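Local coordinates for penicillin-binding protein 2 (Pbp2) (Helicobacter pylori, PDB 5LP5) that probably cross-links peptidoglycan as a penicillin-binding transpeptidase and forms, with MreC, a core complex of bacterial cell wall synthesis, at residues K175-E178 and E179-Y182; P309-V312 and V313-G316; P271-L275 and N276-G280. One frame throughout, in Å; residues are numbered along the deposited sequence.

Contact 1 (K175-E178 and E179-Y182)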
# COMPACT_ATOMS: atom_id res chain seq x y z
N LYS A 175 -3.42 -7.50 22.22
CA LYS A 175 -3.32 -7.21 23.65
C LYS A 175 -2.34 -6.05 23.91
O LYS A 175 -2.65 -5.12 24.65
CB LYS A 175 -2.85 -8.47 24.38
CG LYS A 175 -2.96 -8.51 25.89
CD LYS A 175 -1.86 -9.41 26.47
CE LYS A 175 -2.22 -9.98 27.84
NZ LYS A 175 -2.24 -8.94 28.90
N ASP A 176 -1.17 -6.11 23.27
CA ASP A 176 -0.10 -5.10 23.45
C ASP A 176 -0.56 -3.68 23.16
O ASP A 176 -0.30 -2.76 23.94
CB ASP A 176 1.09 -5.40 22.53
CG ASP A 176 1.93 -6.57 23.00
OD1 ASP A 176 1.77 -7.02 24.17
OD2 ASP A 176 2.75 -7.03 22.19
N ASP A 177 -1.19 -3.50 22.01
CA ASP A 177 -1.72 -2.21 21.60
C ASP A 177 -3.10 -2.46 21.05
O ASP A 177 -3.25 -2.95 19.93
CB ASP A 177 -0.82 -1.57 20.54
CG ASP A 177 -1.20 -0.14 20.24
OD1 ASP A 177 -0.77 0.76 20.99
OD2 ASP A 177 -1.92 0.09 19.26
N GLU A 178 -4.12 -2.13 21.85
CA GLU A 178 -5.51 -2.40 21.46
C GLU A 178 -5.83 -1.92 20.04
O GLU A 178 -6.62 -2.55 19.34
CB GLU A 178 -6.49 -1.80 22.47
CG GLU A 178 -6.37 -0.30 22.69
CD GLU A 178 -7.51 0.27 23.51
OE1 GLU A 178 -8.20 -0.51 24.21
OE2 GLU A 178 -7.72 1.50 23.48
N GLU A 179 -5.19 -0.83 19.60
CA GLU A 179 -5.46 -0.27 18.27
C GLU A 179 -4.83 -1.03 17.08
O GLU A 179 -4.95 -0.60 15.94
CB GLU A 179 -5.08 1.21 18.20
CG GLU A 179 -5.65 1.87 16.95
CD GLU A 179 -5.37 3.34 16.82
OE1 GLU A 179 -5.38 4.06 17.84
OE2 GLU A 179 -5.17 3.76 15.67
N ASN A 180 -4.16 -2.14 17.33
CA ASN A 180 -3.68 -2.99 16.23
C ASN A 180 -4.84 -3.71 15.52
O ASN A 180 -4.64 -4.31 14.48
CB ASN A 180 -2.69 -4.04 16.74
CG ASN A 180 -1.36 -3.44 17.19
OD1 ASN A 180 -0.91 -2.43 16.67
ND2 ASN A 180 -0.72 -4.10 18.16
N GLN A 181 -6.04 -3.63 16.09
CA GLN A 181 -7.17 -4.46 15.64
C GLN A 181 -7.82 -3.99 14.34
O GLN A 181 -8.37 -4.81 13.61
CB GLN A 181 -8.25 -4.52 16.72
CG GLN A 181 -8.86 -3.17 17.07
CD GLN A 181 -10.25 -3.28 17.64
OE1 GLN A 181 -11.13 -3.96 17.09
NE2 GLN A 181 -10.46 -2.63 18.76
N TYR A 182 -7.77 -2.70 14.05
CA TYR A 182 -8.53 -2.13 12.94
C TYR A 182 -7.90 -2.45 11.59
O TYR A 182 -8.57 -2.43 10.57
CB TYR A 182 -8.70 -0.62 13.10
CG TYR A 182 -9.47 -0.24 14.33
CD1 TYR A 182 -10.82 -0.55 14.45
CD2 TYR A 182 -8.85 0.43 15.39
CE1 TYR A 182 -11.53 -0.22 15.60
CE2 TYR A 182 -9.55 0.78 16.54
CZ TYR A 182 -10.89 0.46 16.64
OH TYR A 182 -11.60 0.81 17.78
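Asp-177 and Asn-180 meet through the backbone: Asn-180 N donates to Asp-177 O at 2.9 Å. One residue further on, Gln-181 N reaches Glu-178 O in a weak bond of 3.5 Å, and the two together wind the chain into a short 3-10 turn.

The amide of Asn-180 folds back over this turn. With CG set beside its own backbone N (chi1 -69°), the group lies against Asp-177, ND2 coming to 3.5 Å from CB of Asp-177, and ND2 is held there by a hydrogen bond to Asp-173 O, in the helix just before. Asp-177 and Glu-179 run side by side in the same direction, OD2 of Asp-177 touching CB of Glu-179 at 3.5 Å. Their carboxylates diverge further out, and Glu-179 OE2 takes a hydrogen bond from Val-203 N. On the other side of the turn, CG of Gln-181 rests 3.2 Å from Glu-178 O and also lies over one face of the Tyr-182 ring.

The turn leads out of helix 171-176 towards strand 185-187, with Asp-177 and Asn-180 packed on helix 196-200.

Contact 2 (P309-V312 and V313-G316)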
# COMPACT_ATOMS: atom_id res chain seq x y z
N PRO A 309 36.24 -7.88 19.79
CA PRO A 309 36.65 -6.75 18.97
C PRO A 309 38.05 -6.89 18.35
O PRO A 309 38.29 -6.37 17.26
CB PRO A 309 36.57 -5.55 19.93
CG PRO A 309 36.70 -6.13 21.26
CD PRO A 309 36.10 -7.51 21.20
N GLY A 310 38.94 -7.60 19.05
CA GLY A 310 40.33 -7.69 18.65
C GLY A 310 41.06 -6.37 18.83
O GLY A 310 40.71 -5.54 19.69
N SER A 311 42.06 -6.15 17.98
CA SER A 311 42.96 -5.00 18.12
C SER A 311 42.26 -3.62 18.04
O SER A 311 42.84 -2.63 18.47
CB SER A 311 44.09 -5.10 17.08
OG SER A 311 44.77 -6.35 17.16
N VAL A 312 41.03 -3.55 17.52
CA VAL A 312 40.32 -2.26 17.33
C VAL A 312 40.18 -1.45 18.63
O VAL A 312 40.03 -0.22 18.61
CB VAL A 312 38.90 -2.42 16.71
CG1 VAL A 312 38.95 -3.10 15.37
CG2 VAL A 312 37.97 -3.19 17.63
N VAL A 313 40.22 -2.15 19.75
CA VAL A 313 40.10 -1.52 21.06
C VAL A 313 41.36 -0.74 21.48
O VAL A 313 41.32 0.05 22.42
CB VAL A 313 39.82 -2.57 22.15
CG1 VAL A 313 38.59 -3.40 21.78
CG2 VAL A 313 41.03 -3.46 22.37
N LYS A 314 42.46 -0.96 20.76
CA LYS A 314 43.79 -0.56 21.23
C LYS A 314 43.94 0.92 21.53
O LYS A 314 44.62 1.28 22.48
CB LYS A 314 44.88 -1.02 20.27
CG LYS A 314 45.27 -2.46 20.52
CD LYS A 314 46.23 -3.03 19.48
CE LYS A 314 46.52 -4.49 19.82
NZ LYS A 314 47.44 -5.14 18.85
N MET A 315 43.29 1.78 20.73
CA MET A 315 43.36 3.21 21.01
C MET A 315 42.51 3.60 22.25
O MET A 315 42.80 4.59 22.93
CB MET A 315 43.04 4.07 19.76
CG MET A 315 41.85 3.70 18.88
SD MET A 315 42.04 2.45 17.57
CE MET A 315 43.64 2.91 16.95
N GLY A 316 41.49 2.80 22.56
CA GLY A 316 40.75 2.95 23.81
C GLY A 316 41.57 2.51 25.02
O GLY A 316 41.55 3.16 26.07
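Ser-311 O accepts the main-chain N-H of Lys-314, its N lying 2.9 Å away. Just before it, Val-313 N points almost straight at Gly-310 O, but at 3.4 Å that bond is weak. These i to i+3 links make a 3-10 turn that runs into helix 314-324.

The Lys-314 side chain starts out past this carbonyl, CB and CG both about 3.2 Å from Ser-311 O. From there the chain is fully extended and runs alongside Ser-311, bringing NZ to 3.4 Å from Ser-311 OG. Each polar end has a stronger partner elsewhere, Lys-314 NZ in a salt bridge with Asp-368 and Ser-311 OG in a hydrogen bond with Ser-366. With the salt bridge and a weak bond to Val-367 O, NZ is held close to the serine.

Val-313 packs back on the segment before it. Setting CG1 beside its backbone N (chi1 -54°) lays that methyl on the Pro-309 ring, 3.4 Å from CG, while CG2 sits against Gly-310 O. Met-315 bends back so that SD comes 3.5 Å from Val-312 O.

A serine and a lysine three residues apart at a helix start, with Lys-513 of strand 511-517 against the serine, match the SxxK motif of penicillin-binding transpeptidases, where the serine is the nucleophile; Ser-311 is probably that residue.

Contact 3 (P271-L275 and N276-G280)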
# COMPACT_ATOMS: atom_id res chain seq x y z
N PRO A 271 24.15 -12.90 5.49
CA PRO A 271 23.10 -12.66 4.51
C PRO A 271 21.94 -11.78 4.95
O PRO A 271 21.48 -11.90 6.07
CB PRO A 271 22.53 -14.06 4.24
CG PRO A 271 23.44 -15.03 4.88
CD PRO A 271 24.16 -14.30 5.95
N GLU A 272 21.47 -10.92 4.05
CA GLU A 272 20.14 -10.31 4.15
C GLU A 272 19.10 -11.36 3.69
O GLU A 272 19.47 -12.43 3.21
CB GLU A 272 20.05 -9.04 3.27
CG GLU A 272 21.08 -7.94 3.53
CD GLU A 272 20.66 -6.95 4.61
OE1 GLU A 272 19.65 -7.21 5.29
OE2 GLU A 272 21.35 -5.92 4.80
N TYR A 273 17.80 -11.06 3.83
CA TYR A 273 16.72 -11.92 3.32
C TYR A 273 15.61 -11.08 2.69
O TYR A 273 15.53 -9.89 2.93
CB TYR A 273 16.15 -12.82 4.42
CG TYR A 273 15.48 -12.09 5.57
CD1 TYR A 273 14.09 -11.94 5.61
CD2 TYR A 273 16.22 -11.55 6.61
CE1 TYR A 273 13.47 -11.25 6.66
CE2 TYR A 273 15.61 -10.87 7.65
CZ TYR A 273 14.23 -10.72 7.68
OH TYR A 273 13.64 -10.03 8.70
N ASN A 274 14.76 -11.72 1.88
CA ASN A 274 13.78 -10.99 1.05
C ASN A 274 12.49 -10.76 1.79
O ASN A 274 11.66 -11.67 1.91
CB ASN A 274 13.50 -11.73 -0.25
CG ASN A 274 12.53 -10.98 -1.15
OD1 ASN A 274 11.88 -10.01 -0.75
ND2 ASN A 274 12.45 -11.42 -2.41
N LEU A 275 12.29 -9.51 2.20
CA LEU A 275 11.17 -9.12 3.03
C LEU A 275 9.81 -9.47 2.43
O LEU A 275 8.84 -9.65 3.16
CB LEU A 275 11.24 -7.64 3.32
CG LEU A 275 12.41 -7.17 4.18
CD1 LEU A 275 12.52 -5.64 4.09
CD2 LEU A 275 12.32 -7.62 5.65
N ASN A 276 9.72 -9.55 1.10
CA ASN A 276 8.43 -9.84 0.46
C ASN A 276 7.92 -11.25 0.74
O ASN A 276 6.73 -11.49 0.66
CB ASN A 276 8.52 -9.64 -1.05
CG ASN A 276 8.54 -8.21 -1.44
OD1 ASN A 276 7.55 -7.49 -1.31
ND2 ASN A 276 9.66 -7.78 -2.00
N ASP A 277 8.80 -12.18 1.08
CA ASP A 277 8.38 -13.57 1.30
C ASP A 277 7.59 -13.74 2.60
O ASP A 277 6.94 -14.76 2.81
CB ASP A 277 9.59 -14.51 1.29
CG ASP A 277 10.32 -14.52 -0.05
OD1 ASP A 277 9.68 -14.24 -1.09
OD2 ASP A 277 11.54 -14.79 -0.05
N PHE A 278 7.63 -12.74 3.48
CA PHE A 278 6.87 -12.77 4.71
C PHE A 278 5.47 -12.17 4.57
O PHE A 278 4.59 -12.47 5.39
CB PHE A 278 7.64 -12.06 5.85
CG PHE A 278 8.79 -12.86 6.37
CD1 PHE A 278 10.02 -12.80 5.74
CD2 PHE A 278 8.63 -13.69 7.47
CE1 PHE A 278 11.08 -13.56 6.20
CE2 PHE A 278 9.69 -14.45 7.94
CZ PHE A 278 10.91 -14.39 7.30
N VAL A 279 5.24 -11.35 3.56
CA VAL A 279 4.07 -10.47 3.58
C VAL A 279 2.70 -11.17 3.74
O VAL A 279 1.86 -10.69 4.52
CB VAL A 279 4.06 -9.47 2.40
CG1 VAL A 279 2.76 -8.69 2.37
CG2 VAL A 279 5.24 -8.51 2.52
N GLY A 280 2.46 -12.27 3.03
CA GLY A 280 1.18 -12.96 3.15
C GLY A 280 1.22 -14.16 4.07
O GLY A 280 0.55 -15.15 3.81
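Asn-274 reaches forward over the chain that follows it, and its OD1 accepts two N-H groups of Asn-276. Asn-276 N binds Asn-274 OD1 at 2.9 Å, from above the amide plane, and Asn-276 ND2 adds a weak bond to the same OD1 at 3.4 Å. Asn-274 gets there by turning CG away from its own backbone N (chi1 -178°), which places CG beside its own carbonyl carbon, on the side of the chain that follows. The two amides cross obliquely in space, their planes 81° apart. ND2 of Asn-276 is claimed more strongly by Tyr-153 O.

Asn-274 serves the turn a second time through its main chain: Asp-277 N donates to Asn-274 O at 3.0 Å. The side-chain bond to residue i+2 and this main-chain bond to i+3 together make an Asx turn over a reverse turn. The carboxylate of Asp-277 crosses the Asn-274 side chain at about a right angle, OD2 3.6 Å from CB of Asn-274. Phe-278 N then reaches Leu-275 O in a weak bond of 3.3 Å.

On the apolar side, Tyr-273 and Phe-278 meet. CG of Tyr-273 stands between its backbone N and carbonyl carbon (chi1 63°), which tilts the ring over towards Phe-278, CE1 of Tyr-273 coming to 3.4 Å from CE1 of Phe-278. The rings meet obliquely, centroids 5.5 Å apart. Phe-278 also stacks on Tyr-165, and Tyr-273 meets His-161 edge-to-face.

This link follows strand 264-270 and precedes helix 284-291, whose Leu-290 touches both rings; from the dimerisation region, helix 160-163 receives Leu-275, while strand 144-152 meets Asn-276 and Val-279.

In the fold
Following the chain from the N terminus, contact 1 comes first, turning the chain out of helix 171-176 towards strand 185-187 within the dimerisation region. Contact 3 follows, in the loop after strand 264-270, an outermost strand of the antiparallel transpeptidase sheet; it reaches back to strand 144-152 and helix 160-163, so it joins the dimerisation and transpeptidase regions. Contact 2 is last, leading into helix 314-324. Each is a local turn; they run in series, without nesting or crossing. Contacts 1 and 3 have centres 24 Å apart, whereas contacts 1 and 2 lie on opposite sides of the chain's centre, their centres 45 Å apart.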